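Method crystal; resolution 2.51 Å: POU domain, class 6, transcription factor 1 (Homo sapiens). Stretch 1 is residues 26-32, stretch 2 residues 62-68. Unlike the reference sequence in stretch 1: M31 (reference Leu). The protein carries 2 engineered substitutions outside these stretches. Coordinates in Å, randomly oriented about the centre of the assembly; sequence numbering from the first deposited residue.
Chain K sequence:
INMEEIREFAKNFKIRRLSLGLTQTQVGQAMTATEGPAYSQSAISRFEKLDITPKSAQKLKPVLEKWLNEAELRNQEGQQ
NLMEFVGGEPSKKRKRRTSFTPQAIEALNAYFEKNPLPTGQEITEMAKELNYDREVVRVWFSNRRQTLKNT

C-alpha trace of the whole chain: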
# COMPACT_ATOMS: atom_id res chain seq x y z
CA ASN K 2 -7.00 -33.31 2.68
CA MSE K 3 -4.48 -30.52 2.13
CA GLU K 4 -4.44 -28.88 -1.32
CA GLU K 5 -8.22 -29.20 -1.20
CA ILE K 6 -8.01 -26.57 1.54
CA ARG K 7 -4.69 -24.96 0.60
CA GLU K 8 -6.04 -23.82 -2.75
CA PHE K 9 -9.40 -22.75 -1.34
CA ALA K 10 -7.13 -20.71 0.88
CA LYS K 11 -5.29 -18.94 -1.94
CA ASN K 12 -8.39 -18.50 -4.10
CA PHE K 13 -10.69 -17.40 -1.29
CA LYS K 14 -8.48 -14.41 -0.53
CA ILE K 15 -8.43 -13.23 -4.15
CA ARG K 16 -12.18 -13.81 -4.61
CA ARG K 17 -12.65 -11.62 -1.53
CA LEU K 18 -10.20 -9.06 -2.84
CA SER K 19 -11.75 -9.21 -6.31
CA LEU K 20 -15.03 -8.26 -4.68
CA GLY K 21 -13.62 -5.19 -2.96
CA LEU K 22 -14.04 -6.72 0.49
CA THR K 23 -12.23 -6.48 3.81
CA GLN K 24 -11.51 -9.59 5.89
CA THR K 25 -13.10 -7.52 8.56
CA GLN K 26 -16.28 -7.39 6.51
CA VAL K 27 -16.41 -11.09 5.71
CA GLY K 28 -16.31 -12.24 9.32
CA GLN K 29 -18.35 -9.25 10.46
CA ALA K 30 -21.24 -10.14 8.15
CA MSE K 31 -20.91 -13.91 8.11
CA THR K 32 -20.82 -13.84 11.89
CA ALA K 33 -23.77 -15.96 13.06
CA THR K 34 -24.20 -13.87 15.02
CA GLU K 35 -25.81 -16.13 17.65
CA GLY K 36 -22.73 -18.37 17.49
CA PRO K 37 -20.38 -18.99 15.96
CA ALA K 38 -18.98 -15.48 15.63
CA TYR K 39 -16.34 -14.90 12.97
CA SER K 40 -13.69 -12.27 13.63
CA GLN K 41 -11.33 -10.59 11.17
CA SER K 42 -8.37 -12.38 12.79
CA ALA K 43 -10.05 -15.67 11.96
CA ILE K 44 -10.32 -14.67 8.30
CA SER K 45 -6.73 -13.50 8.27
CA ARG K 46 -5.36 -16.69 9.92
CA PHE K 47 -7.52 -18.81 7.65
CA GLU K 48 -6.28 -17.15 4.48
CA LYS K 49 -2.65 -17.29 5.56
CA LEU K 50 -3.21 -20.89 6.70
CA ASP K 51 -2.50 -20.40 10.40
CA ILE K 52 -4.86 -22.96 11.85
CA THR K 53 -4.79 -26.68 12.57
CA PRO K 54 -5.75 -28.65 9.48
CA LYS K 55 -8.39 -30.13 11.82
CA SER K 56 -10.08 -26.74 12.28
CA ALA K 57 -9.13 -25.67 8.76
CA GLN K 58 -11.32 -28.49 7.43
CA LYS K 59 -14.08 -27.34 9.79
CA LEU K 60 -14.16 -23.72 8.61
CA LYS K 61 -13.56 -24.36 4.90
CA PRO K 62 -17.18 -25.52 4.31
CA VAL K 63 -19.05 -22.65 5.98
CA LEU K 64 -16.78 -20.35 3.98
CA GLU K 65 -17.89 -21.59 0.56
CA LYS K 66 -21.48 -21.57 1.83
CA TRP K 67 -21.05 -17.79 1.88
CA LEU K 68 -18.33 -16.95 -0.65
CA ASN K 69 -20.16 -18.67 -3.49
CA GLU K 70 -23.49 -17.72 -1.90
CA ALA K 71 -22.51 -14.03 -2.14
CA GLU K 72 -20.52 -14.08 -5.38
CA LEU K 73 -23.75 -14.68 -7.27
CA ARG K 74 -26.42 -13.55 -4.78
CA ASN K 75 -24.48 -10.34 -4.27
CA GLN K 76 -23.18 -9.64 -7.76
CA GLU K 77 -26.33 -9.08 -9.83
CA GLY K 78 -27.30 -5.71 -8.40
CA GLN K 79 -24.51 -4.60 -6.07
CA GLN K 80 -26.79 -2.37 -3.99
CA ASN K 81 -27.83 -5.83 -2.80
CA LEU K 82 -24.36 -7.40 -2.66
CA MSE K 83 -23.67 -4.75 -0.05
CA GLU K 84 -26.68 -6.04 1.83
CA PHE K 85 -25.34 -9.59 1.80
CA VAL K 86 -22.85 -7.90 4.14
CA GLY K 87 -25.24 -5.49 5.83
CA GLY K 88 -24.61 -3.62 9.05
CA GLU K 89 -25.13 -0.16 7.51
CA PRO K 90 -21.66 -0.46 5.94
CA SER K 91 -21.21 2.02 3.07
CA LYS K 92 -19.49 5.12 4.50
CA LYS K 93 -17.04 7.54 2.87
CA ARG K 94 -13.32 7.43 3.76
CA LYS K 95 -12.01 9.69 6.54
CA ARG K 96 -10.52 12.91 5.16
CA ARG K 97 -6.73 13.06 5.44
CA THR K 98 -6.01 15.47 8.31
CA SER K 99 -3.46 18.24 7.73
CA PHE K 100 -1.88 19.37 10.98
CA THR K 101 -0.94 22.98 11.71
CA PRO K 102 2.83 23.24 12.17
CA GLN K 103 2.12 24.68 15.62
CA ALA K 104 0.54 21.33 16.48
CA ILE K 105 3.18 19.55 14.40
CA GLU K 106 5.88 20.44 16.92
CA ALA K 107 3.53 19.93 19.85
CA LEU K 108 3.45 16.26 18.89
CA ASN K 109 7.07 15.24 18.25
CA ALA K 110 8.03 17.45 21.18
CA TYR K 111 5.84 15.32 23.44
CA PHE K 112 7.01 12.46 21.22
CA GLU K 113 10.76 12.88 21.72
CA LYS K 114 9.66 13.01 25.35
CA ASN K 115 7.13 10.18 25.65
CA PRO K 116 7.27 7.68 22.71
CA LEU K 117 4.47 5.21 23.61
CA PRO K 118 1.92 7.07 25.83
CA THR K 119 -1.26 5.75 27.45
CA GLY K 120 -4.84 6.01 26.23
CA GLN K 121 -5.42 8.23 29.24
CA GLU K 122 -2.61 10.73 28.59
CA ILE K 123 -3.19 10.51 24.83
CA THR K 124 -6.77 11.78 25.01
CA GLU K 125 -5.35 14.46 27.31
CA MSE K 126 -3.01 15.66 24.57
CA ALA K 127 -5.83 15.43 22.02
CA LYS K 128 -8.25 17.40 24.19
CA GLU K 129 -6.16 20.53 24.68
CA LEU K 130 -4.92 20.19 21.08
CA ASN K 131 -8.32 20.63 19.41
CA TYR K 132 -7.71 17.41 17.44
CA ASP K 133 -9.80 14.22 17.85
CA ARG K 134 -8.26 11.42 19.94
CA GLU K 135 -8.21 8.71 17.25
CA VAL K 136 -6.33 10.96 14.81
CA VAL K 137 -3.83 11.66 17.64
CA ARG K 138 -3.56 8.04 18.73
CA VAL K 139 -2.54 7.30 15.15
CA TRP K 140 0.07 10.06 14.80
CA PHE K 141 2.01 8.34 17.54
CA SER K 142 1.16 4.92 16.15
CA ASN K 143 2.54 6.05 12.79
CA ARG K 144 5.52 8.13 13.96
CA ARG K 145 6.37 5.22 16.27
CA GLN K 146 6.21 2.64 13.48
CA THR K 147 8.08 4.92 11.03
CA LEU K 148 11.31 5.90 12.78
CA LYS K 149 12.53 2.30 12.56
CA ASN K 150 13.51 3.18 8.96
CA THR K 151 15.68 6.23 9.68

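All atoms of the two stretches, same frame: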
# COMPACT_ATOMS: atom_id res chain seq x y z
N GLN K 26 -14.88 -7.40 6.93
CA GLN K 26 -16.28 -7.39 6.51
C GLN K 26 -16.82 -8.80 6.48
O GLN K 26 -17.87 -9.09 7.05
CB GLN K 26 -16.43 -6.77 5.12
CG GLN K 26 -16.64 -5.27 5.14
CD GLN K 26 -16.54 -4.66 3.76
OE1 GLN K 26 -15.64 -4.99 2.97
NE2 GLN K 26 -17.46 -3.75 3.47
N VAL K 27 -16.09 -9.67 5.79
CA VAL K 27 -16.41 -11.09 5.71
C VAL K 27 -16.91 -11.58 7.06
O VAL K 27 -18.11 -11.80 7.25
CB VAL K 27 -15.18 -11.92 5.30
CG1 VAL K 27 -15.56 -13.37 5.06
CG2 VAL K 27 -14.53 -11.34 4.06
N GLY K 28 -15.99 -11.73 8.00
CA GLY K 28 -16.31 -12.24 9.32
C GLY K 28 -17.41 -11.44 10.00
O GLY K 28 -18.26 -12.00 10.69
N GLN K 29 -17.38 -10.13 9.81
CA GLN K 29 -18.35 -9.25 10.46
C GLN K 29 -19.78 -9.51 9.99
O GLN K 29 -20.73 -9.43 10.77
CB GLN K 29 -17.95 -7.78 10.24
CG GLN K 29 -19.09 -6.78 10.35
CD GLN K 29 -19.83 -6.60 9.04
OE1 GLN K 29 -21.06 -6.43 9.02
NE2 GLN K 29 -19.10 -6.66 7.92
N ALA K 30 -19.93 -9.83 8.71
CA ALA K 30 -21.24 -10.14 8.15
C ALA K 30 -21.59 -11.60 8.38
O ALA K 30 -22.67 -11.92 8.87
CB ALA K 30 -21.26 -9.82 6.67
N MSE K 31 -20.66 -12.48 8.03
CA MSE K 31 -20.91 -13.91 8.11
C MSE K 31 -20.95 -14.41 9.54
O MSE K 31 -21.25 -15.58 9.79
CB MSE K 31 -19.89 -14.69 7.29
CG MSE K 31 -18.68 -15.19 8.06
SE MSE K 31 -17.59 -16.38 6.96
CE MSE K 31 -18.95 -17.72 6.44
N THR K 32 -20.66 -13.53 10.48
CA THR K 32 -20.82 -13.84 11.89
C THR K 32 -22.28 -14.23 12.13
O THR K 32 -23.19 -13.61 11.57
CB THR K 32 -20.43 -12.66 12.78
OG1 THR K 32 -20.38 -13.09 14.15
CG2 THR K 32 -21.44 -11.54 12.64
N PRO K 62 -15.81 -25.35 4.80
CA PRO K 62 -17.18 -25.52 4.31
C PRO K 62 -18.05 -24.28 4.48
O PRO K 62 -18.59 -23.77 3.49
CB PRO K 62 -17.73 -26.64 5.20
CG PRO K 62 -16.52 -27.41 5.63
CD PRO K 62 -15.44 -26.39 5.79
N VAL K 63 -18.20 -23.80 5.71
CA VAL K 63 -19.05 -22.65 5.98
C VAL K 63 -18.57 -21.41 5.21
O VAL K 63 -19.33 -20.48 4.97
CB VAL K 63 -19.16 -22.36 7.50
CG1 VAL K 63 -17.77 -22.30 8.15
CG2 VAL K 63 -19.95 -21.08 7.76
N LEU K 64 -17.30 -21.42 4.82
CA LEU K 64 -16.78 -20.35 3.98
C LEU K 64 -17.45 -20.36 2.62
O LEU K 64 -18.16 -19.42 2.28
CB LEU K 64 -15.26 -20.46 3.84
CG LEU K 64 -14.58 -19.88 5.07
CD1 LEU K 64 -13.14 -19.53 4.78
CD2 LEU K 64 -15.34 -18.64 5.55
N GLU K 65 -17.24 -21.43 1.86
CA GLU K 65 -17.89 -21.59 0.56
C GLU K 65 -19.39 -21.35 0.59
O GLU K 65 -19.96 -20.78 -0.34
CB GLU K 65 -17.59 -22.97 -0.03
CG GLU K 65 -16.67 -22.92 -1.22
CD GLU K 65 -15.97 -24.24 -1.47
OE1 GLU K 65 -15.19 -24.33 -2.44
OE2 GLU K 65 -16.20 -25.19 -0.68
N LYS K 66 -20.04 -21.78 1.67
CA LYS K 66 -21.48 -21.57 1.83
C LYS K 66 -21.80 -20.10 2.09
O LYS K 66 -22.85 -19.78 2.65
CB LYS K 66 -22.03 -22.45 2.96
N TRP K 67 -20.89 -19.22 1.69
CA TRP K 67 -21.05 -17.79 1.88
C TRP K 67 -20.34 -17.06 0.75
O TRP K 67 -20.90 -16.14 0.15
CB TRP K 67 -20.44 -17.36 3.21
CG TRP K 67 -21.02 -16.09 3.74
CD1 TRP K 67 -22.11 -15.96 4.55
CD2 TRP K 67 -20.52 -14.76 3.52
NE1 TRP K 67 -22.33 -14.63 4.84
CE2 TRP K 67 -21.37 -13.87 4.22
CE3 TRP K 67 -19.45 -14.23 2.80
CZ2 TRP K 67 -21.18 -12.49 4.22
CZ3 TRP K 67 -19.26 -12.86 2.80
CH2 TRP K 67 -20.12 -12.01 3.51
N LEU K 68 -19.11 -17.47 0.46
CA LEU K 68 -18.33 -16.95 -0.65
C LEU K 68 -19.06 -17.13 -1.97
O LEU K 68 -19.34 -16.16 -2.68
CB LEU K 68 -16.97 -17.65 -0.70
CG LEU K 68 -16.21 -17.66 -2.02
CD1 LEU K 68 -15.74 -16.27 -2.39
CD2 LEU K 68 -15.04 -18.63 -1.95

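Two helical segments meet here almost at right angles. The helix of residues 26-31 and that of residues 62-68 have N-to-C directions 91° apart, and their axes come no closer than 11.6 Å. At such an angle two helices cannot run side by side, so the contact is compact, burying 289 Å² in all, and most of it gathers around two large side chains, M31 and W67, whose CA atoms lie 7.3 Å apart. No hydrogen bond crosses between the stretches. Backbone polar groups are engaged within their own helices, as in M31 N to V27 O (2.8 Å) and L68 N to L64 O (2.8 Å), although the second helix is kinked at P62 and W67, where the backbone N has no bond to the turn before. What joins the two segments is apolar contact.

Stretch 1 opens with Q26, which takes no part in the contact: the end of its side chain leads away, and its OE1 is hydrogen-bonded elsewhere in the structure. V27, one residue on, is buried. Its CA-to-CB bond points sideways, yet its CG1 lies 4.4 Å from CZ3 of W67, and its carbonyl O is 4.3 Å from W67 CH2, over one face of the indole. A short, branched side chain suits this place, filling space beside the ring without reaching across it.

G28 and Q29 make no contact with stretch 2. A CB on G28 would point away from the other helix, and Q29 is out of reach, so Q29, partly exposed, stays outside the apolar contact. The helix then turns A30 toward its partner. The methyl CB of A30 sits 3.6 Å from CZ2 of W67, approaching the indole obliquely; a single carbon is enough to make this contact because the broad ring itself spans much of the gap between the helices.

M31, a selenomethionine that replaces the leucine of the reference sequence, is the centre of the packing. Its CA-to-CB bond points toward stretch 2, and its CB lies over the face of the W67 five-membered ring, 3.5 Å from the ring centroid and only 14° off the ring normal. This is a CH-pi contact, in which slightly positive C-H groups meet the electron-rich indole face. Farther along the unbranched chain, SE lies 3.5 Å from CD2 of L64, whose side chain starts sideways but ends nearer to stretch 1, and 5.0 Å from the centroid of that same indole ring, an oblique approach. The terminal CE reaches V63, lying 3.7 Å from CG2 and 3.2 Å from the backbone O. Long, flexible and apolar, the side chain thus touches three residues, the adjacent V63 and L64 and, about one turn later, W67, with the polarizable selenium adding dispersion to the contact with leucine.

T32 is the first residue after the helix to leave helical phi/psi. Its CA-to-CB bond points away from stretch 2, and its OG1 is hydrogen-bonded elsewhere in the structure, so this polar residue closes the segment outside the apolar cluster.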